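Side-chain contacts in CRISPR-associated protein, Cse2 family (PDB 3WA8), which probably binds G-rich crRNA sequence and helps stabilise the R-loop formed by a CRISPR surveillance complex: residues S78-L81 against E82-K86; L134-E138 against E139-Y143; Y143-R146 against Q147-L151; I158-W162 against S163-R167. All coordinates share one frame; numbering follows the deposited sequence.

Contact 1. Residues S78-L81 against E82-K86; sequences SSEL and EQFRK
The short helix 78-82 gives way at Gln83, the first residue past its end, whose backbone and side chain both turn back to the carbonyl oxygen of Ser79. Gln83 N gives the regular bond of a last helical turn, 3.2 Å to Ser79 O and bent to 149° at the hydrogen. A second, weak bond reaches the same oxygen from the side-chain amide, with Gln83 NE2 3.5 Å from Ser79 O. The curl of the glutamine makes this possible: CG stands beside its own backbone N (chi1 -61°), and a further bend about the CB-CG bond folds the amide back over the turn instead of letting it run outward. Glu82 N is held more loosely, by weak bonds to Ser78 O at 3.3 Å and to Ser79 O at 3.2 Å. Past the helix the chain keeps turning, and Glu82 O accepts from both Arg85 N and Lys86 N; residues 87-100, which follow, are not modelled. The Glu82 carboxylate has a long salt bridge to Arg85, OE2 to NH2 3.8 Å. Glu80 is tied into the body of the protein, OE1 by a salt bridge to Arg19 and OE2 by a hydrogen bond from Trp72; OE2 also lies at the edge of the Phe84 ring, 4.5 Å from CD1. The chemistry is mostly polar and several of its bonds are weak, which suggests a helix end only modestly fixed from within.

Contact 2. Residues L134-E138 against E139-Y143; sequences LDADE and EQLPY
Ala136, the first residue beyond helix 124-135, points its methyl at the next helix: CB lies 3.8 Å from Gln140 CB and 4.1 Å from Leu141 CB, a small apolar patch at the turn. Asp137 follows and does most of the polar work. With CG set between its backbone N and carbonyl carbon (chi1 60°), the carboxylate swings back over the coming turn, and OD1 takes a hydrogen bond from Gln140 N at 2.8 Å. Asp137 O, meanwhile, receives Leu141 N at 2.9 Å, the donor almost in line with the carbonyl bond. The flat end of Gln140 stacks on the carboxylate, their planes 19° apart. On the Glu139 side OD2 faces a like charge, 3.4 Å from Glu139 OE1. An alanine in place of Asp137 would probably leave Gln140 N without its carboxylate acceptor and the Gln140 side chain freer to turn. At Glu138 the carbonyl meets a proline, which has no N-H to offer, and Pro142 CD lies against Glu138 O. This link joins helix 124-135 to helix 141-154: Ala136 O is hydrogen-bonded by Trp172, Leu134 rests on helix 178-197, and Glu138 and Leu141 both touch Trp60 of helix 59-72.

Contact 3. Residues Y143-R146 against Q147-L151; sequences YRLR and QMVQL
Tyr143 and Gln147, one turn apart on helix 141-154, meet first through the backbone: Gln147 N bonds to Tyr143 O at 3.1 Å. Three more rungs follow in the same i to i+4 pattern, Met148 N to Arg144 O, Val149 N to Leu145 O and Gln150 N to Arg146 O, making this an unbroken piece of alpha helix. Among the side chains, the polar pair is a matter of packing. Tyr143 has CG anti to its N (chi1 178°), which lays the ring along the helix toward Gln147, whose CG sits 4.2 Å above one face, offset toward the rim. The amide plane is turned 30° from the ring, and NE2 lies 3.4 Å from Tyr143 OH at an angle too poor for a hydrogen bond. Cut back to a serine, Gln147 would lose the chain that lies over the phenol, and the ring is likely to turn more freely. The apolar pair is Leu145 and Val149, CG to CG2 4.2 Å. These two face inward: both touch Leu71 of helix 59-72, and Leu145 also meets Leu109 of helix 109-119. Met148 packs on that helix as well and on Phe130 of helix 124-135, while Arg144 NH1 bonds to Ala132 O, so helix 141-154 is bordered by three others.

Contact 4. Residues I158-W162 against S163-R167; sequences IRIYW and SELLR
Trp162 and Leu165 lie side by side and point the same way, the leucine's CD2 coming to 3.9 Å from CE3 and 4.0 Å from CZ3 of the indole. Its approach to the ring system is oblique. Ile160 is placed quite differently, with CG2 over the centre of one indole face, 3.7 Å above the plane; the same methyl reaches Leu165 CD2 at 4.5 Å, so isoleucine, tryptophan and leucine form one apolar cluster. Trp162 gets there with CG beside its backbone N (chi1 -54°), and its ring meets Trp72 edge-to-face. Tyr161 turns its ring the other way, to Arg159: Arg159 CG stands over the centre of one ring face, and Tyr161 CE1 in turn lies over the centre of one face of the guanidinium. Between these two groups helix 162-170 begins, with Tyr161 at the N-cap position. Here the backbone carbonyls open the helix in the usual way, Tyr161 O receiving Leu165 N at 2.9 Å and Trp162 O receiving Leu166 N at 2.9 Å. In the first turn Glu164 bends at chi2, which brings OE1 to 3.8 Å from Tyr161 CB and within a weak hydrogen bond of Ser163 OG; its OE2 has a long, weak ion pair with Arg107. Leu166 points its end away from the loop and packs on Phe14 of helix 10-21 and on Tyr65 and Val68 of helix 59-72. On the other flank Ile160 and Leu165 both rest on Leu109 of helix 109-119, and Ile160 reaches Ile152 of helix 141-154.

How the contacts relate
Contact 4 is the buried one, its centre about 5 Å from that of the chain, and it relies on aromatic and aliphatic packing. Contact 1 is a surface helix end of polar, often weak bonds. Contacts 2 and 3 fall between: both use helix 141-154 and share Tyr143, but contact 2 makes the turn into that helix with a carboxylate, whereas contact 3 is regular helix with an apolar inner side. Val149 of contact 3 packs against Ile160 and Trp162 of contact 4, and Arg159 of contact 4 touches Ser79 and Gln83 of contact 1. Contacts 1 and 2 lie on opposite sides of the chain's centre, about 29 Å apart between centres.

Contact 1. Residues S78-L81 against E82-K86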
loop_
_atom_site.group_PDB
_atom_site.type_symbol
_atom_site.label_atom_id
_atom_site.label_comp_id
_atom_site.label_asym_id
_atom_site.label_seq_id
_atom_site.Cartn_x
_atom_site.Cartn_y
_atom_site.Cartn_z
ATOM N N SER A 78 -2.450 14.557 1.788
ATOM C CA SER A 78 -2.000 15.505 2.805
ATOM C C SER A 78 -1.267 14.778 3.923
ATOM O O SER A 78 -0.303 15.288 4.483
ATOM C CB SER A 78 -3.174 16.327 3.340
ATOM O OG SER A 78 -4.344 15.541 3.412
ATOM N N SER A 79 -1.710 13.558 4.200
ATOM C CA SER A 79 -1.098 12.718 5.208
ATOM C C SER A 79 0.383 12.471 4.963
ATOM O O SER A 79 1.147 12.396 5.920
ATOM C CB SER A 79 -1.844 11.405 5.313
ATOM O OG SER A 79 -3.203 11.643 5.655
ATOM N N GLU A 80 0.805 12.375 3.706
ATOM C CA GLU A 80 2.237 12.230 3.424
ATOM C C GLU A 80 3.011 13.517 3.723
ATOM O O GLU A 80 4.209 13.477 4.022
ATOM C CB GLU A 80 2.485 11.762 1.988
ATOM C CG GLU A 80 3.912 11.982 1.476
ATOM C CD GLU A 80 4.912 10.890 1.875
ATOM O OE1 GLU A 80 4.534 9.857 2.463
ATOM O OE2 GLU A 80 6.108 11.070 1.564
ATOM N N LEU A 81 2.342 14.658 3.655
ATOM C CA LEU A 81 3.018 15.900 3.984
ATOM C C LEU A 81 3.298 15.947 5.482
ATOM O O LEU A 81 4.246 16.592 5.921
ATOM C CB LEU A 81 2.200 17.105 3.532
ATOM C CG LEU A 81 1.775 17.140 2.062
ATOM C CD1 LEU A 81 1.020 18.417 1.757
ATOM C CD2 LEU A 81 2.964 17.005 1.145
ATOM N N GLU A 82 2.479 15.237 6.259
ATOM C CA GLU A 82 2.707 15.077 7.696
ATOM C C GLU A 82 3.840 14.107 8.037
ATOM O O GLU A 82 4.624 14.370 8.956
ATOM C CB GLU A 82 1.420 14.671 8.396
ATOM C CG GLU A 82 0.838 15.813 9.191
ATOM C CD GLU A 82 -0.674 15.932 9.094
ATOM O OE1 GLU A 82 -1.337 15.065 8.473
ATOM O OE2 GLU A 82 -1.200 16.921 9.660
ATOM N N GLN A 83 3.932 13.011 7.273
ATOM C CA GLN A 83 4.970 11.980 7.439
ATOM C C GLN A 83 6.352 12.469 7.098
ATOM O O GLN A 83 7.254 11.660 6.897
ATOM C CB GLN A 83 4.685 10.744 6.575
ATOM C CG GLN A 83 3.388 10.039 6.892
ATOM C CD GLN A 83 3.103 10.018 8.379
ATOM O OE1 GLN A 83 3.876 9.451 9.161
ATOM N NE2 GLN A 83 1.996 10.655 8.785
ATOM N N PHE A 84 6.517 13.783 7.007
ATOM C CA PHE A 84 7.828 14.367 6.811
ATOM C C PHE A 84 8.285 15.036 8.106
ATOM O O PHE A 84 9.494 15.158 8.350
ATOM C CB PHE A 84 7.809 15.351 5.642
ATOM C CG PHE A 84 8.868 15.078 4.600
ATOM C CD1 PHE A 84 8.639 14.134 3.580
ATOM C CD2 PHE A 84 10.094 15.757 4.629
ATOM C CE1 PHE A 84 9.613 13.876 2.592
ATOM C CE2 PHE A 84 11.080 15.503 3.652
ATOM C CZ PHE A 84 10.833 14.554 2.631
ATOM N N ARG A 85 7.322 15.469 8.926
ATOM C CA ARG A 85 7.597 15.918 10.299
ATOM C C ARG A 85 7.751 14.694 11.222
ATOM O O ARG A 85 8.865 14.396 11.678
ATOM C CB ARG A 85 6.474 16.807 10.833
ATOM C CG ARG A 85 6.631 18.312 10.687
ATOM C CD ARG A 85 5.691 19.028 11.703
ATOM N NE ARG A 85 4.274 19.071 11.293
ATOM C CZ ARG A 85 3.386 18.069 11.384
ATOM N NH1 ARG A 85 3.719 16.872 11.868
ATOM N NH2 ARG A 85 2.140 18.267 10.971
ATOM N N LYS A 86 6.634 14.001 11.494
ATOM C CA LYS A 86 6.612 12.793 12.338
ATOM C C LYS A 86 7.519 11.701 11.762
ATOM O O LYS A 86 7.681 11.582 10.543
ATOM C CB LYS A 86 5.190 12.229 12.486
ATOM C CG LYS A 86 4.107 13.201 12.974
ATOM C CD LYS A 86 2.769 12.467 13.182
ATOM C CE LYS A 86 2.463 11.460 12.055
ATOM N NZ LYS A 86 1.673 10.283 12.521
#

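Contact 2. Residues L134-E138 against E139-Y143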
loop_
_atom_site.group_PDB
_atom_site.type_symbol
_atom_site.label_atom_id
_atom_site.label_comp_id
_atom_site.label_asym_id
_atom_site.label_seq_id
_atom_site.Cartn_x
_atom_site.Cartn_y
_atom_site.Cartn_z
ATOM N N LEU A 134 -9.465 -8.046 -3.084
ATOM C CA LEU A 134 -9.115 -9.166 -2.215
ATOM C C LEU A 134 -9.008 -10.501 -2.966
ATOM O O LEU A 134 -8.435 -11.462 -2.440
ATOM C CB LEU A 134 -10.092 -9.294 -1.048
ATOM C CG LEU A 134 -10.268 -8.129 -0.084
ATOM C CD1 LEU A 134 -11.265 -8.489 0.999
ATOM C CD2 LEU A 134 -8.939 -7.778 0.534
ATOM N N ASP A 135 -9.571 -10.572 -4.174
ATOM C CA ASP A 135 -9.524 -11.802 -4.985
ATOM C C ASP A 135 -8.266 -11.917 -5.844
ATOM O O ASP A 135 -7.951 -12.992 -6.346
ATOM C CB ASP A 135 -10.725 -11.871 -5.926
ATOM C CG ASP A 135 -11.936 -12.460 -5.278
ATOM O OD1 ASP A 135 -11.847 -13.616 -4.798
ATOM O OD2 ASP A 135 -12.986 -11.781 -5.260
ATOM N N ALA A 136 -7.581 -10.796 -6.050
ATOM C CA ALA A 136 -6.489 -10.729 -6.987
ATOM C C ALA A 136 -5.479 -11.822 -6.716
ATOM O O ALA A 136 -5.222 -12.154 -5.571
ATOM C CB ALA A 136 -5.831 -9.383 -6.897
ATOM N N ASP A 137 -4.928 -12.396 -7.779
ATOM C CA ASP A 137 -3.709 -13.178 -7.677
ATOM C C ASP A 137 -2.496 -12.271 -7.937
ATOM O O ASP A 137 -2.635 -11.079 -8.240
ATOM C CB ASP A 137 -3.741 -14.359 -8.635
ATOM C CG ASP A 137 -3.876 -13.939 -10.100
ATOM O OD1 ASP A 137 -3.528 -12.776 -10.443
ATOM O OD2 ASP A 137 -4.316 -14.803 -10.920
ATOM N N GLU A 138 -1.309 -12.843 -7.798
ATOM C CA GLU A 138 -0.072 -12.117 -8.000
ATOM C C GLU A 138 -0.108 -11.260 -9.267
ATOM O O GLU A 138 0.339 -10.115 -9.259
ATOM C CB GLU A 138 1.100 -13.102 -8.081
ATOM C CG GLU A 138 1.617 -13.579 -6.735
ATOM C CD GLU A 138 2.395 -14.889 -6.839
ATOM O OE1 GLU A 138 3.633 -14.826 -7.023
ATOM O OE2 GLU A 138 1.778 -15.981 -6.724
ATOM N N GLU A 139 -0.618 -11.811 -10.364
ATOM C CA GLU A 139 -0.600 -11.066 -11.625
ATOM C C GLU A 139 -1.601 -9.911 -11.653
ATOM O O GLU A 139 -1.318 -8.851 -12.214
ATOM C CB GLU A 139 -0.808 -11.998 -12.803
ATOM C CG GLU A 139 0.071 -13.224 -12.754
ATOM C CD GLU A 139 -0.572 -14.418 -13.481
ATOM O OE1 GLU A 139 -1.581 -14.992 -12.972
ATOM O OE2 GLU A 139 -0.058 -14.775 -14.570
ATOM N N GLN A 140 -2.756 -10.118 -11.035
ATOM C CA GLN A 140 -3.802 -9.130 -11.023
ATOM C C GLN A 140 -3.527 -8.022 -10.049
ATOM O O GLN A 140 -3.994 -6.896 -10.234
ATOM C CB GLN A 140 -5.104 -9.783 -10.653
ATOM C CG GLN A 140 -5.694 -10.501 -11.812
ATOM C CD GLN A 140 -6.540 -11.683 -11.437
ATOM O OE1 GLN A 140 -7.032 -12.359 -12.312
ATOM N NE2 GLN A 140 -6.708 -11.946 -10.149
ATOM N N LEU A 141 -2.763 -8.327 -9.003
ATOM C CA LEU A 141 -2.677 -7.424 -7.884
ATOM C C LEU A 141 -2.068 -6.058 -8.221
ATOM O O LEU A 141 -2.651 -5.028 -7.894
ATOM C CB LEU A 141 -1.962 -8.087 -6.724
ATOM C CG LEU A 141 -1.752 -7.218 -5.482
ATOM C CD1 LEU A 141 -3.048 -6.606 -4.959
ATOM C CD2 LEU A 141 -1.080 -8.074 -4.418
ATOM N N PRO A 142 -0.904 -6.034 -8.890
ATOM C CA PRO A 142 -0.322 -4.707 -9.028
ATOM C C PRO A 142 -1.311 -3.779 -9.710
ATOM O O PRO A 142 -1.446 -2.631 -9.330
ATOM C CB PRO A 142 0.905 -4.958 -9.913
ATOM C CG PRO A 142 1.249 -6.366 -9.657
ATOM C CD PRO A 142 -0.064 -7.058 -9.536
ATOM N N TYR A 143 -2.034 -4.285 -10.690
ATOM C CA TYR A 143 -2.981 -3.437 -11.379
ATOM C C TYR A 143 -4.165 -2.976 -10.492
ATOM O O TYR A 143 -4.502 -1.790 -10.446
ATOM C CB TYR A 143 -3.470 -4.142 -12.630
ATOM C CG TYR A 143 -4.498 -3.343 -13.376
ATOM C CD1 TYR A 143 -4.116 -2.255 -14.179
ATOM C CD2 TYR A 143 -5.862 -3.669 -13.284
ATOM C CE1 TYR A 143 -5.077 -1.508 -14.892
ATOM C CE2 TYR A 143 -6.835 -2.933 -13.981
ATOM C CZ TYR A 143 -6.435 -1.854 -14.784
ATOM O OH TYR A 143 -7.390 -1.128 -15.478
#

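Contact 3. Residues Y143-R146 against Q147-L151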
loop_
_atom_site.group_PDB
_atom_site.type_symbol
_atom_site.label_atom_id
_atom_site.label_comp_id
_atom_site.label_asym_id
_atom_site.label_seq_id
_atom_site.Cartn_x
_atom_site.Cartn_y
_atom_site.Cartn_z
ATOM N N TYR A 143 -2.034 -4.285 -10.690
ATOM C CA TYR A 143 -2.981 -3.437 -11.379
ATOM C C TYR A 143 -4.165 -2.976 -10.492
ATOM O O TYR A 143 -4.502 -1.790 -10.446
ATOM C CB TYR A 143 -3.470 -4.142 -12.630
ATOM C CG TYR A 143 -4.498 -3.343 -13.376
ATOM C CD1 TYR A 143 -4.116 -2.255 -14.179
ATOM C CD2 TYR A 143 -5.862 -3.669 -13.284
ATOM C CE1 TYR A 143 -5.077 -1.508 -14.892
ATOM C CE2 TYR A 143 -6.835 -2.933 -13.981
ATOM C CZ TYR A 143 -6.435 -1.854 -14.784
ATOM O OH TYR A 143 -7.390 -1.128 -15.478
ATOM N N ARG A 144 -4.783 -3.901 -9.772
ATOM C CA ARG A 144 -5.934 -3.519 -9.001
ATOM C C ARG A 144 -5.583 -2.613 -7.841
ATOM O O ARG A 144 -6.322 -1.679 -7.516
ATOM C CB ARG A 144 -6.672 -4.737 -8.539
ATOM C CG ARG A 144 -7.290 -5.471 -9.686
ATOM C CD ARG A 144 -7.891 -6.761 -9.229
ATOM N NE ARG A 144 -8.135 -7.617 -10.373
ATOM C CZ ARG A 144 -8.786 -8.772 -10.330
ATOM N NH1 ARG A 144 -9.264 -9.214 -9.171
ATOM N NH2 ARG A 144 -8.949 -9.475 -11.450
ATOM N N LEU A 145 -4.429 -2.860 -7.239
ATOM C CA LEU A 145 -3.967 -2.021 -6.135
ATOM C C LEU A 145 -3.712 -0.596 -6.605
ATOM O O LEU A 145 -3.960 0.382 -5.882
ATOM C CB LEU A 145 -2.691 -2.595 -5.558
ATOM C CG LEU A 145 -2.127 -1.793 -4.413
ATOM C CD1 LEU A 145 -3.067 -2.033 -3.276
ATOM C CD2 LEU A 145 -0.741 -2.251 -4.071
ATOM N N ARG A 146 -3.240 -0.482 -7.837
ATOM C CA ARG A 146 -2.845 0.794 -8.364
ATOM C C ARG A 146 -4.087 1.593 -8.594
ATOM O O ARG A 146 -4.122 2.776 -8.287
ATOM C CB ARG A 146 -2.103 0.582 -9.658
ATOM C CG ARG A 146 -1.367 1.753 -10.185
ATOM C CD ARG A 146 -0.455 1.193 -11.234
ATOM N NE ARG A 146 -0.144 2.135 -12.309
ATOM C CZ ARG A 146 0.085 1.740 -13.558
ATOM N NH1 ARG A 146 -0.009 0.446 -13.876
ATOM N NH2 ARG A 146 0.394 2.629 -14.493
ATOM N N GLN A 147 -5.125 0.951 -9.109
ATOM C CA GLN A 147 -6.407 1.630 -9.278
ATOM C C GLN A 147 -6.999 2.078 -7.933
ATOM O O GLN A 147 -7.565 3.172 -7.837
ATOM C CB GLN A 147 -7.397 0.714 -9.959
ATOM C CG GLN A 147 -7.358 0.667 -11.449
ATOM C CD GLN A 147 -8.676 0.080 -11.978
ATOM O OE1 GLN A 147 -9.310 -0.778 -11.308
ATOM N NE2 GLN A 147 -9.131 0.571 -13.156
ATOM N N MET A 148 -6.883 1.233 -6.907
ATOM C CA MET A 148 -7.528 1.500 -5.628
ATOM C C MET A 148 -6.852 2.658 -4.893
ATOM O O MET A 148 -7.549 3.590 -4.421
ATOM C CB MET A 148 -7.557 0.256 -4.742
ATOM C CG MET A 148 -8.287 0.479 -3.434
ATOM S SD MET A 148 -10.046 0.852 -3.678
ATOM C CE MET A 148 -10.707 -0.772 -3.359
ATOM N N VAL A 149 -5.513 2.592 -4.811
ATOM C CA VAL A 149 -4.683 3.695 -4.328
ATOM C C VAL A 149 -5.060 4.991 -5.030
ATOM O O VAL A 149 -5.274 6.024 -4.394
ATOM C CB VAL A 149 -3.184 3.420 -4.544
ATOM C CG1 VAL A 149 -2.363 4.629 -4.267
ATOM C CG2 VAL A 149 -2.728 2.314 -3.630
ATOM N N GLN A 150 -5.151 4.939 -6.346
ATOM C CA GLN A 150 -5.640 6.072 -7.092
ATOM C C GLN A 150 -6.989 6.586 -6.568
ATOM O O GLN A 150 -7.161 7.790 -6.363
ATOM C CB GLN A 150 -5.783 5.678 -8.543
ATOM C CG GLN A 150 -4.632 6.061 -9.391
ATOM C CD GLN A 150 -5.142 6.888 -10.529
ATOM O OE1 GLN A 150 -6.349 7.160 -10.604
ATOM N NE2 GLN A 150 -4.248 7.302 -11.428
ATOM N N LEU A 151 -7.952 5.683 -6.354
ATOM C CA LEU A 151 -9.229 6.127 -5.834
ATOM C C LEU A 151 -9.052 6.729 -4.461
ATOM O O LEU A 151 -9.492 7.853 -4.229
ATOM C CB LEU A 151 -10.271 5.019 -5.830
ATOM C CG LEU A 151 -10.975 4.807 -7.168
ATOM C CD1 LEU A 151 -11.917 3.639 -7.068
ATOM C CD2 LEU A 151 -11.716 6.035 -7.587
#

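Contact 4. Residues I158-W162 against S163-R167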
loop_
_atom_site.group_PDB
_atom_site.type_symbol
_atom_site.label_atom_id
_atom_site.label_comp_id
_atom_site.label_asym_id
_atom_site.label_seq_id
_atom_site.Cartn_x
_atom_site.Cartn_y
_atom_site.Cartn_z
ATOM N N ILE A 158 -7.361 10.931 3.485
ATOM C CA ILE A 158 -7.131 9.552 3.889
ATOM C C ILE A 158 -5.667 9.150 3.814
ATOM O O ILE A 158 -5.042 9.224 2.756
ATOM C CB ILE A 158 -7.933 8.592 3.024
ATOM C CG1 ILE A 158 -9.419 8.827 3.270
ATOM C CG2 ILE A 158 -7.542 7.137 3.317
ATOM C CD1 ILE A 158 -10.309 8.078 2.347
ATOM N N ARG A 159 -5.128 8.718 4.945
ATOM C CA ARG A 159 -3.733 8.322 5.034
ATOM C C ARG A 159 -3.556 6.891 4.575
ATOM O O ARG A 159 -4.333 6.058 4.967
ATOM C CB ARG A 159 -3.254 8.462 6.482
ATOM C CG ARG A 159 -1.934 7.778 6.763
ATOM C CD ARG A 159 -1.157 8.421 7.899
ATOM N NE ARG A 159 0.106 7.718 8.113
ATOM C CZ ARG A 159 0.807 7.757 9.243
ATOM N NH1 ARG A 159 0.408 8.482 10.285
ATOM N NH2 ARG A 159 1.924 7.065 9.330
ATOM N N ILE A 160 -2.536 6.609 3.762
ATOM C CA ILE A 160 -2.163 5.224 3.430
ATOM C C ILE A 160 -0.857 4.899 4.116
ATOM O O ILE A 160 0.157 5.539 3.815
ATOM C CB ILE A 160 -1.919 5.017 1.918
ATOM C CG1 ILE A 160 -3.242 4.968 1.158
ATOM C CG2 ILE A 160 -1.150 3.733 1.664
ATOM C CD1 ILE A 160 -3.090 5.217 -0.316
ATOM N N TYR A 161 -0.848 3.923 5.023
ATOM C CA TYR A 161 0.404 3.572 5.676
ATOM C C TYR A 161 1.278 2.708 4.758
ATOM O O TYR A 161 1.108 1.485 4.665
ATOM C CB TYR A 161 0.171 2.933 7.036
ATOM C CG TYR A 161 -0.699 3.754 7.947
ATOM C CD1 TYR A 161 -0.161 4.464 9.021
ATOM C CD2 TYR A 161 -2.074 3.813 7.766
ATOM C CE1 TYR A 161 -0.985 5.227 9.903
ATOM C CE2 TYR A 161 -2.904 4.574 8.632
ATOM C CZ TYR A 161 -2.347 5.272 9.682
ATOM O OH TYR A 161 -3.165 5.982 10.505
ATOM N N TRP A 162 2.217 3.340 4.063
ATOM C CA TRP A 162 3.052 2.604 3.123
ATOM C C TRP A 162 3.858 1.449 3.705
ATOM O O TRP A 162 3.897 0.372 3.111
ATOM C CB TRP A 162 3.941 3.541 2.364
ATOM C CG TRP A 162 3.158 4.603 1.722
ATOM C CD1 TRP A 162 2.969 5.864 2.190
ATOM C CD2 TRP A 162 2.428 4.511 0.487
ATOM N NE1 TRP A 162 2.187 6.579 1.312
ATOM C CE2 TRP A 162 1.829 5.773 0.265
ATOM C CE3 TRP A 162 2.239 3.493 -0.461
ATOM C CZ2 TRP A 162 1.050 6.050 -0.861
ATOM C CZ3 TRP A 162 1.465 3.769 -1.585
ATOM C CH2 TRP A 162 0.886 5.045 -1.771
ATOM N N SER A 163 4.483 1.618 4.855
ATOM C CA SER A 163 5.273 0.504 5.344
ATOM C C SER A 163 4.389 -0.718 5.626
ATOM O O SER A 163 4.736 -1.853 5.272
ATOM C CB SER A 163 6.119 0.893 6.545
ATOM O OG SER A 163 5.301 1.056 7.664
ATOM N N GLU A 164 3.223 -0.492 6.227
ATOM C CA GLU A 164 2.307 -1.610 6.438
ATOM C C GLU A 164 1.848 -2.174 5.084
ATOM O O GLU A 164 1.742 -3.397 4.936
ATOM C CB GLU A 164 1.130 -1.238 7.348
ATOM C CG GLU A 164 1.386 -1.432 8.854
ATOM C CD GLU A 164 2.051 -0.199 9.570
ATOM O OE1 GLU A 164 2.616 0.698 8.878
ATOM O OE2 GLU A 164 2.016 -0.141 10.838
ATOM N N LEU A 165 1.618 -1.302 4.095
ATOM C CA LEU A 165 1.201 -1.778 2.782
ATOM C C LEU A 165 2.237 -2.768 2.220
ATOM O O LEU A 165 1.899 -3.906 1.806
ATOM C CB LEU A 165 0.948 -0.632 1.809
ATOM C CG LEU A 165 0.328 -1.070 0.464
ATOM C CD1 LEU A 165 -1.065 -1.639 0.658
ATOM C CD2 LEU A 165 0.252 0.086 -0.542
ATOM N N LEU A 166 3.508 -2.369 2.257
ATOM C CA LEU A 166 4.560 -3.224 1.725
ATOM C C LEU A 166 4.628 -4.569 2.452
ATOM O O LEU A 166 4.651 -5.617 1.804
ATOM C CB LEU A 166 5.907 -2.499 1.731
ATOM C CG LEU A 166 7.123 -3.327 1.350
ATOM C CD1 LEU A 166 7.006 -3.875 -0.082
ATOM C CD2 LEU A 166 8.357 -2.492 1.550
ATOM N N ARG A 167 4.645 -4.526 3.783
ATOM C CA ARG A 167 4.629 -5.743 4.592
ATOM C C ARG A 167 3.454 -6.641 4.175
ATOM O O ARG A 167 3.600 -7.864 4.044
ATOM C CB ARG A 167 4.568 -5.389 6.089
ATOM C CG ARG A 167 4.280 -6.554 7.077
ATOM C CD ARG A 167 3.553 -6.075 8.387
ATOM N NE ARG A 167 2.286 -6.806 8.611
ATOM C CZ ARG A 167 2.010 -7.610 9.661
ATOM N NH1 ARG A 167 2.889 -7.790 10.654
ATOM N NH2 ARG A 167 0.827 -8.238 9.741
#